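L-ribulose 3-epimerase (Methylomonas sp. DH-1, PDB 7CJ7) catalyses the manganese-dependent epimerization of ketoses at C3, acting best on L-ribulose and also interconverting D-allulose and D-fructose, as a homodimeric TIM-barrel enzyme. Local coordinates at residues A[215-220]-A[244-249]; A[153-158]-A[185-190]; A[42-47]-A[66-71]. All coordinates share one frame; numbering follows the deposited sequence.

Contact 1 (A[215-220]-A[244-249]). With MN (manganese (II) ion), chain D; SOL (L-sorbose), chain C.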
# COMPACT_ATOMS: atom_id res chain seq x y z
N SER A 215 -2.79 5.56 -8.98
CA SER A 215 -2.57 4.32 -8.20
C SER A 215 -1.10 4.18 -7.81
O SER A 215 -0.84 3.66 -6.71
CB SER A 215 -3.07 3.12 -8.96
OG SER A 215 -2.52 3.07 -10.28
N HIS A 216 -0.17 4.58 -8.68
CA HIS A 216 1.29 4.48 -8.43
C HIS A 216 1.89 5.85 -8.06
O HIS A 216 3.13 5.92 -7.92
CB HIS A 216 1.98 3.87 -9.65
CG HIS A 216 1.57 4.48 -10.95
ND1 HIS A 216 1.43 5.85 -11.10
CD2 HIS A 216 1.29 3.93 -12.15
CE1 HIS A 216 1.07 6.11 -12.35
NE2 HIS A 216 0.99 4.94 -13.01
N ARG A 217 1.05 6.88 -7.94
CA ARG A 217 1.39 8.27 -7.51
C ARG A 217 2.16 9.00 -8.62
O ARG A 217 2.80 10.03 -8.30
CB ARG A 217 2.19 8.28 -6.20
CG ARG A 217 1.68 7.31 -5.14
CD ARG A 217 2.04 7.72 -3.70
NE ARG A 217 1.08 8.67 -3.14
CZ ARG A 217 0.92 8.93 -1.85
NH1 ARG A 217 1.68 8.33 -0.95
NH2 ARG A 217 -0.00 9.78 -1.46
N GLY A 218 2.06 8.54 -9.87
CA GLY A 218 2.68 9.20 -11.04
C GLY A 218 1.68 10.01 -11.86
O GLY A 218 0.75 10.59 -11.28
N TYR A 219 1.89 10.06 -13.18
CA TYR A 219 1.00 10.78 -14.13
C TYR A 219 -0.45 10.31 -13.96
O TYR A 219 -0.72 9.09 -13.94
CB TYR A 219 1.47 10.58 -15.57
CG TYR A 219 2.54 11.53 -16.02
CD1 TYR A 219 3.88 11.23 -15.86
CD2 TYR A 219 2.21 12.72 -16.67
CE1 TYR A 219 4.88 12.10 -16.29
CE2 TYR A 219 3.19 13.59 -17.10
CZ TYR A 219 4.53 13.28 -16.91
OH TYR A 219 5.50 14.17 -17.32
N LEU A 220 -1.40 11.24 -13.88
CA LEU A 220 -2.83 10.87 -13.83
C LEU A 220 -3.20 10.20 -15.17
O LEU A 220 -2.81 10.71 -16.24
CB LEU A 220 -3.70 12.11 -13.55
CG LEU A 220 -3.40 12.88 -12.26
CD1 LEU A 220 -4.43 13.98 -12.03
CD2 LEU A 220 -3.32 11.95 -11.06
N THR A 244 -6.30 18.90 -4.48
CA THR A 244 -4.83 18.98 -4.66
C THR A 244 -4.34 17.80 -5.48
O THR A 244 -4.65 16.65 -5.12
CB THR A 244 -4.05 18.94 -3.34
OG1 THR A 244 -4.53 19.93 -2.44
CG2 THR A 244 -2.57 19.16 -3.54
N PHE A 245 -3.60 18.07 -6.55
CA PHE A 245 -2.83 17.04 -7.27
C PHE A 245 -1.61 16.69 -6.41
O PHE A 245 -0.84 17.59 -6.01
CB PHE A 245 -2.42 17.51 -8.66
CG PHE A 245 -1.40 16.61 -9.31
CD1 PHE A 245 -1.66 15.25 -9.47
CD2 PHE A 245 -0.19 17.10 -9.75
CE1 PHE A 245 -0.72 14.41 -10.05
CE2 PHE A 245 0.75 16.27 -10.34
CZ PHE A 245 0.48 14.93 -10.50
N GLU A 246 -1.45 15.40 -6.15
CA GLU A 246 -0.36 14.86 -5.33
C GLU A 246 0.37 13.78 -6.13
O GLU A 246 -0.29 12.89 -6.71
CB GLU A 246 -0.91 14.32 -4.01
CG GLU A 246 0.17 13.85 -3.07
CD GLU A 246 -0.33 13.69 -1.65
OE1 GLU A 246 0.20 14.36 -0.74
OE2 GLU A 246 -1.26 12.91 -1.46
N SER A 247 1.70 13.85 -6.15
CA SER A 247 2.53 12.92 -6.95
C SER A 247 3.94 12.87 -6.37
O SER A 247 4.47 13.92 -5.98
CB SER A 247 2.55 13.35 -8.40
OG SER A 247 3.25 12.43 -9.20
N PHE A 248 4.53 11.69 -6.34
CA PHE A 248 5.89 11.50 -5.81
C PHE A 248 6.72 10.71 -6.81
O PHE A 248 6.25 9.68 -7.34
CB PHE A 248 5.85 10.83 -4.44
CG PHE A 248 5.04 11.58 -3.41
CD1 PHE A 248 5.59 12.64 -2.71
CD2 PHE A 248 3.72 11.23 -3.16
CE1 PHE A 248 4.83 13.33 -1.78
CE2 PHE A 248 2.97 11.93 -2.23
CZ PHE A 248 3.53 12.98 -1.54
N SER A 249 7.94 11.20 -7.04
CA SER A 249 8.97 10.54 -7.88
C SER A 249 10.31 10.62 -7.15
O SER A 249 10.51 11.60 -6.42
CB SER A 249 9.04 11.18 -9.24
OG SER A 249 10.07 10.58 -10.01
MN MN D . -2.62 12.63 0.15
C1 SOL C . 0.53 10.53 2.29
O1 SOL C . 0.50 9.28 1.64
C2 SOL C . -0.39 11.52 1.65
O2 SOL C . -1.32 11.14 0.95
C3 SOL C . -0.10 13.00 1.84
O3 SOL C . -1.25 13.77 1.57
C4 SOL C . 0.42 13.29 3.24
O4 SOL C . -0.58 12.92 4.20
C5 SOL C . 0.78 14.76 3.47
O5 SOL C . 1.08 14.96 4.85
C6 SOL C . 1.96 15.22 2.64
O6 SOL C . 2.22 16.61 2.87
O HOH W 1 -0.17 10.43 -5.08
O HOH W 2 -2.08 11.02 -3.38
O HOH W 3 -0.39 10.89 -8.84

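Contact 2 (A[153-158]-A[185-190]). With MN (manganese (II) ion), chain D; SOL (L-sorbose), chain C.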
# COMPACT_ATOMS: atom_id res chain seq x y z
N VAL A 153 -7.73 10.17 5.42
CA VAL A 153 -7.80 8.68 5.45
C VAL A 153 -6.67 8.15 4.58
O VAL A 153 -6.59 8.53 3.40
CB VAL A 153 -9.17 8.21 4.96
CG1 VAL A 153 -9.24 6.69 4.90
CG2 VAL A 153 -10.28 8.79 5.82
N VAL A 154 -5.79 7.33 5.13
CA VAL A 154 -4.66 6.80 4.32
C VAL A 154 -4.64 5.28 4.48
O VAL A 154 -5.36 4.74 5.34
CB VAL A 154 -3.32 7.44 4.69
CG1 VAL A 154 -3.29 8.92 4.36
CG2 VAL A 154 -2.98 7.19 6.16
N ASN A 155 -3.84 4.62 3.66
CA ASN A 155 -3.87 3.15 3.57
C ASN A 155 -3.22 2.55 4.83
O ASN A 155 -2.58 3.27 5.63
CB ASN A 155 -3.23 2.68 2.25
CG ASN A 155 -1.74 2.87 2.21
OD1 ASN A 155 -1.03 2.27 3.01
ND2 ASN A 155 -1.25 3.71 1.29
N ARG A 156 -3.38 1.24 4.96
CA ARG A 156 -2.94 0.42 6.12
C ARG A 156 -1.43 0.59 6.37
O ARG A 156 -1.02 0.45 7.54
CB ARG A 156 -3.27 -1.04 5.81
CG ARG A 156 -2.52 -1.59 4.60
CD ARG A 156 -3.05 -2.92 4.11
NE ARG A 156 -4.45 -2.83 3.73
CZ ARG A 156 -5.25 -3.88 3.56
NH1 ARG A 156 -4.76 -5.10 3.71
NH2 ARG A 156 -6.52 -3.71 3.23
N TYR A 157 -0.62 0.84 5.35
CA TYR A 157 0.85 0.95 5.53
C TYR A 157 1.23 2.34 6.09
O TYR A 157 2.41 2.53 6.41
CB TYR A 157 1.61 0.66 4.23
CG TYR A 157 1.27 -0.66 3.58
CD1 TYR A 157 1.79 -1.86 4.05
CD2 TYR A 157 0.45 -0.71 2.47
CE1 TYR A 157 1.50 -3.07 3.43
CE2 TYR A 157 0.13 -1.91 1.85
CZ TYR A 157 0.67 -3.09 2.33
OH TYR A 157 0.38 -4.27 1.71
N GLU A 158 0.27 3.28 6.19
CA GLU A 158 0.55 4.69 6.56
C GLU A 158 -0.20 5.12 7.84
O GLU A 158 0.20 6.14 8.42
CB GLU A 158 0.27 5.62 5.38
CG GLU A 158 1.21 5.40 4.20
CD GLU A 158 1.09 6.45 3.11
OE1 GLU A 158 0.61 7.56 3.42
OE2 GLU A 158 1.42 6.15 1.93
N ASP A 185 -8.28 10.74 -0.43
CA ASP A 185 -7.13 10.73 -1.36
C ASP A 185 -7.29 9.52 -2.28
O ASP A 185 -7.33 8.38 -1.77
CB ASP A 185 -5.83 10.71 -0.56
CG ASP A 185 -4.57 10.69 -1.42
OD1 ASP A 185 -4.60 10.05 -2.47
OD2 ASP A 185 -3.59 11.30 -1.00
N THR A 186 -7.43 9.73 -3.59
CA THR A 186 -7.78 8.65 -4.54
C THR A 186 -6.72 7.54 -4.50
O THR A 186 -7.08 6.38 -4.75
CB THR A 186 -8.00 9.19 -5.96
OG1 THR A 186 -6.82 9.88 -6.40
CG2 THR A 186 -9.20 10.12 -6.03
N TYR A 187 -5.46 7.87 -4.24
CA TYR A 187 -4.37 6.86 -4.16
C TYR A 187 -4.69 5.87 -3.03
O TYR A 187 -4.59 4.65 -3.22
CB TYR A 187 -3.01 7.52 -3.94
CG TYR A 187 -1.94 6.58 -3.46
CD1 TYR A 187 -1.34 5.67 -4.31
CD2 TYR A 187 -1.53 6.58 -2.14
CE1 TYR A 187 -0.36 4.79 -3.86
CE2 TYR A 187 -0.55 5.72 -1.68
CZ TYR A 187 0.05 4.84 -2.55
OH TYR A 187 1.01 3.97 -2.10
N HIS A 188 -5.04 6.39 -1.85
CA HIS A 188 -5.36 5.57 -0.66
C HIS A 188 -6.68 4.82 -0.87
O HIS A 188 -6.77 3.65 -0.46
CB HIS A 188 -5.34 6.44 0.59
CG HIS A 188 -3.99 7.02 0.86
ND1 HIS A 188 -2.91 6.23 1.19
CD2 HIS A 188 -3.55 8.30 0.85
CE1 HIS A 188 -1.86 7.00 1.37
NE2 HIS A 188 -2.23 8.27 1.18
N MET A 189 -7.67 5.47 -1.48
CA MET A 189 -9.01 4.89 -1.72
C MET A 189 -8.87 3.67 -2.64
O MET A 189 -9.59 2.68 -2.45
CB MET A 189 -9.94 5.91 -2.37
CG MET A 189 -10.22 7.11 -1.51
SD MET A 189 -11.25 8.31 -2.39
CE MET A 189 -12.77 7.37 -2.56
N ASN A 190 -7.95 3.77 -3.60
CA ASN A 190 -7.72 2.72 -4.63
C ASN A 190 -7.35 1.40 -3.92
O ASN A 190 -7.70 0.33 -4.44
CB ASN A 190 -6.63 3.14 -5.62
CG ASN A 190 -6.41 2.09 -6.68
OD1 ASN A 190 -7.34 1.73 -7.40
ND2 ASN A 190 -5.21 1.54 -6.73
MN MN D . -2.62 12.63 0.15
C1 SOL C . 0.53 10.53 2.29
O1 SOL C . 0.50 9.28 1.64
C2 SOL C . -0.39 11.52 1.65
O2 SOL C . -1.32 11.14 0.95
C3 SOL C . -0.10 13.00 1.84
O3 SOL C . -1.25 13.77 1.57
C4 SOL C . 0.42 13.29 3.24
O4 SOL C . -0.58 12.92 4.20
C5 SOL C . 0.78 14.76 3.47
O5 SOL C . 1.08 14.96 4.85
C6 SOL C . 1.96 15.22 2.64
O6 SOL C . 2.22 16.61 2.87
O HOH W 4 -8.53 8.48 1.44

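Contact 3 (A[42-47]-A[66-71]). With SOL (L-sorbose), chain C.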
# COMPACT_ATOMS: atom_id res chain seq x y z
N ILE A 42 1.57 23.27 1.07
CA ILE A 42 2.92 23.21 1.70
C ILE A 42 2.95 22.05 2.69
O ILE A 42 2.05 21.98 3.52
CB ILE A 42 3.25 24.56 2.36
CG1 ILE A 42 3.20 25.70 1.33
CG2 ILE A 42 4.59 24.48 3.06
CD1 ILE A 42 3.32 27.09 1.92
N ALA A 43 3.96 21.19 2.58
CA ALA A 43 4.22 20.07 3.51
C ALA A 43 4.93 20.63 4.74
O ALA A 43 6.05 21.14 4.59
CB ALA A 43 5.04 19.02 2.80
N LEU A 44 4.28 20.60 5.90
CA LEU A 44 4.77 21.21 7.17
C LEU A 44 5.13 20.12 8.17
O LEU A 44 4.70 20.22 9.34
CB LEU A 44 3.66 22.09 7.76
CG LEU A 44 3.49 23.47 7.14
CD1 LEU A 44 2.45 24.26 7.92
CD2 LEU A 44 4.81 24.21 7.09
N LEU A 45 5.91 19.12 7.76
CA LEU A 45 6.37 18.05 8.68
C LEU A 45 7.23 18.66 9.80
O LEU A 45 7.14 18.17 10.95
CB LEU A 45 7.13 17.00 7.87
CG LEU A 45 6.25 15.87 7.31
CD1 LEU A 45 5.32 16.38 6.22
CD2 LEU A 45 7.12 14.74 6.79
N ASP A 46 7.99 19.72 9.50
CA ASP A 46 8.72 20.52 10.52
C ASP A 46 8.33 21.98 10.38
O ASP A 46 8.98 22.74 9.66
CB ASP A 46 10.23 20.35 10.42
CG ASP A 46 11.01 21.11 11.49
OD1 ASP A 46 10.40 21.95 12.20
OD2 ASP A 46 12.21 20.86 11.60
N PRO A 47 7.25 22.44 11.05
CA PRO A 47 6.73 23.78 10.82
C PRO A 47 7.65 24.90 11.36
O PRO A 47 7.37 26.03 11.08
CB PRO A 47 5.37 23.78 11.52
CG PRO A 47 5.48 22.70 12.58
CD PRO A 47 6.48 21.68 12.05
N ALA A 66 -2.25 29.43 -0.27
CA ALA A 66 -1.59 28.25 0.33
C ALA A 66 -2.53 27.57 1.32
O ALA A 66 -3.27 28.26 2.03
CB ALA A 66 -0.29 28.66 0.98
N HIS A 67 -2.51 26.24 1.31
CA HIS A 67 -3.02 25.39 2.40
C HIS A 67 -1.84 24.56 2.89
O HIS A 67 -0.78 24.61 2.26
CB HIS A 67 -4.22 24.55 1.95
CG HIS A 67 -5.40 25.35 1.53
ND1 HIS A 67 -6.01 26.28 2.37
CD2 HIS A 67 -6.11 25.35 0.38
CE1 HIS A 67 -7.04 26.81 1.75
NE2 HIS A 67 -7.12 26.26 0.52
N ALA A 68 -1.98 23.83 3.98
CA ALA A 68 -0.85 23.06 4.54
C ALA A 68 -1.32 21.65 4.88
O ALA A 68 -2.44 21.48 5.34
CB ALA A 68 -0.30 23.77 5.75
N SER A 69 -0.44 20.68 4.68
CA SER A 69 -0.64 19.28 5.10
C SER A 69 0.58 18.86 5.90
O SER A 69 1.66 19.46 5.72
CB SER A 69 -0.88 18.39 3.90
OG SER A 69 0.26 18.33 3.07
N LEU A 70 0.43 17.88 6.78
CA LEU A 70 1.60 17.26 7.42
C LEU A 70 1.24 15.85 7.86
O LEU A 70 0.07 15.48 7.80
CB LEU A 70 2.06 18.12 8.59
CG LEU A 70 1.03 18.29 9.71
CD1 LEU A 70 1.08 17.11 10.67
CD2 LEU A 70 1.24 19.59 10.44
N GLY A 71 2.26 15.08 8.19
CA GLY A 71 2.16 13.85 8.98
C GLY A 71 2.95 14.00 10.25
O GLY A 71 4.00 14.66 10.21
C1 SOL C . 0.53 10.53 2.29
O1 SOL C . 0.50 9.28 1.64
C2 SOL C . -0.39 11.52 1.65
O2 SOL C . -1.32 11.14 0.95
C3 SOL C . -0.10 13.00 1.84
O3 SOL C . -1.25 13.77 1.57
C4 SOL C . 0.42 13.29 3.24
O4 SOL C . -0.58 12.92 4.20
C5 SOL C . 0.78 14.76 3.47
O5 SOL C . 1.08 14.96 4.85
C6 SOL C . 1.96 15.22 2.64
O6 SOL C . 2.22 16.61 2.87
O HOH W 5 6.15 15.64 11.57

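Contact 1 (A[215-220]-A[244-249])
Arg-217 and Phe-248 run alongside each other at the C-terminal mouth of the TIM barrel, where the loop that follows strand 207-212 lies against the chain leaving the last strand, 242-245. CB of Arg-217 starts near the backbone N of Phe-248, and CD and NE then pass CD2 of the phenylalanine ring. A bend at chi3 (85°) turns the end of the chain toward the bound L-sorbose. Phe-248 CE2 sits over the centre of one guanidinium face, 3.7 Å from Arg-217 CZ, with the two planes 72° apart, so the group is not stacked flat on the ring. The N-H groups point outward to polar partners: NE donates a hydrogen bond to a water that in turn donates to Glu-246 O, NH1 bonds sorbose O1 at 3.0 Å, and NH2 reaches both O1 and O2 of the sugar. A second water lies between NH2 and Glu-246 OE2. These bonds probably fix the rotation of the guanidinium, which would place positive charge beside the oxygen atoms of the ketose.

Glu-246, a proton donor or acceptor by similarity, extends from the other segment. Its OE2 binds the manganese at 2.1 Å, in a site completed by Glu-152, Asp-185, His-211 and the sugar, while OE1 comes within 2.8 Å of sorbose O3. Farther from the pocket, Leu-220 slides past Phe-245 in the opposite direction, its CD2 3.7 Å from Phe-245 CE1; helix 271-285 touches both side chains. Between the apolar pair and the guanidinium, the backbone carbonyl of Arg-217 ties the two segments together by accepting two bonds, from Phe-248 N at 3.1 Å and from Ser-247 OG at 2.6 Å.

Contact 2 (A[153-158]-A[185-190])
The sugar- and metal-binding rim of the TIM barrel is built here from the loop after strand 148-152 and the first turn of helix 186-192, with the imidazole of His-188 clasped between Val-154 and Tyr-187. Val-154 forms a CH-pi contact, its CB lying 3.6 Å from the ring centroid and only 8° off the ring normal, while CG1 leans toward NE2 and CD2. Tyr-187 CD2 covers the centre of the opposite face. Packing on both faces probably restricts rotation of the ring, and its edge carries the polar work. Asn-155 ND2 gives a weak bond to His-188 ND1, bent to 123° at the hydrogen. The same asparagine closes an Asx turn, in which OD1 accepts from Tyr-157 N, which probably helps to hold the amide in place.

At the other end of the imidazole, NE2 donates to both O1 and O2 of L-sorbose, at 2.9 Å from O1. Glu-158 crosses His-188 at about a right angle, its carboxylate perpendicular to the ring. Its OE1 accepts a very short bond of 2.5 Å from sorbose O1, and Glu-158 OE1 also lies 3.3 Å from His-188 CE1. The other carboxylate oxygen, OE2, is hydrogen-bonded to Tyr-157 of the second subunit, a residue that bonds Tyr-187 OH as well, so the dimer interface stands directly behind this part of the pocket.

Asp-185 serves two purposes at the start of the helix. With CG anti to the backbone N (chi1 179°), its carboxylate turns one oxygen to each task: OD1 caps the helix by accepting from Tyr-187 N at 2.9 Å, and OD2 binds the manganese at 2.0 Å.

Contact 3 (A[42-47]-A[66-71])
Leu-44 and Ala-68 pack on the outer side of a parallel strand pair in the TIM barrel, the pair of a beta-alpha-beta unit in which helix 52-61 connects strand 39-43 to strand 65-72. Leu-44 CD1 meets Ala-68 CB at 3.5 Å. Ile-42 lies on the same face, and its chain reaches back along the neighbouring strand until CD1 is 4.0 Å from Ala-66 CB. Both methyl contacts face the surrounding helices: Leu-44 also touches Val-99 of helix 83-102, and Ile-42 touches Thr-55 of helix 52-61. Beneath them the strands are joined by backbone bonds from Ile-42 N to His-67 O, Ser-69 N to Ile-42 O, and Leu-44 N to Ser-69 O.

Where strand 39-43 has ended, Leu-70 sets its CB 3.5 Å from Leu-44 O, and Leu-45 brings CD1 against the backbone at Leu-70 CA and Gly-71 N. An alanine in place of Leu-45 would probably open a gap beside Gly-71 N and leave the backbone of Leu-70 and Gly-71, which borders the sugar, less firmly packed. Ala-43 and Ser-69 point to the opposite face, into the barrel mouth. A chi1 of 65°, with OG between the backbone N and the carbonyl carbon, turns the Ser-69 hydroxyl to where it bonds Glu-41 and where OG accepts a hydrogen bond of 2.6 Å from sorbose O6.

How the contacts relate
All three contacts converge on one L-sorbose molecule at the barrel mouth and meet it at its two ends. Contacts 1 and 2, with centres 13 Å apart, hold the O1-O3 end and share the manganese; they meet where Glu-246 OE2 lies 2.9 Å from Asp-185 OD2, both bound to the metal. They also join through Arg-217, which makes a cation-pi interaction with Tyr-187, and both border the second subunit. Contact 3 holds the O6 end. Its centre is about 18 Å from the centres of the other two, and its nearest atoms are about 6 Å from contact 1 and 8 Å from contact 2; they do not touch contact 3 directly, but the sugar reaches all three.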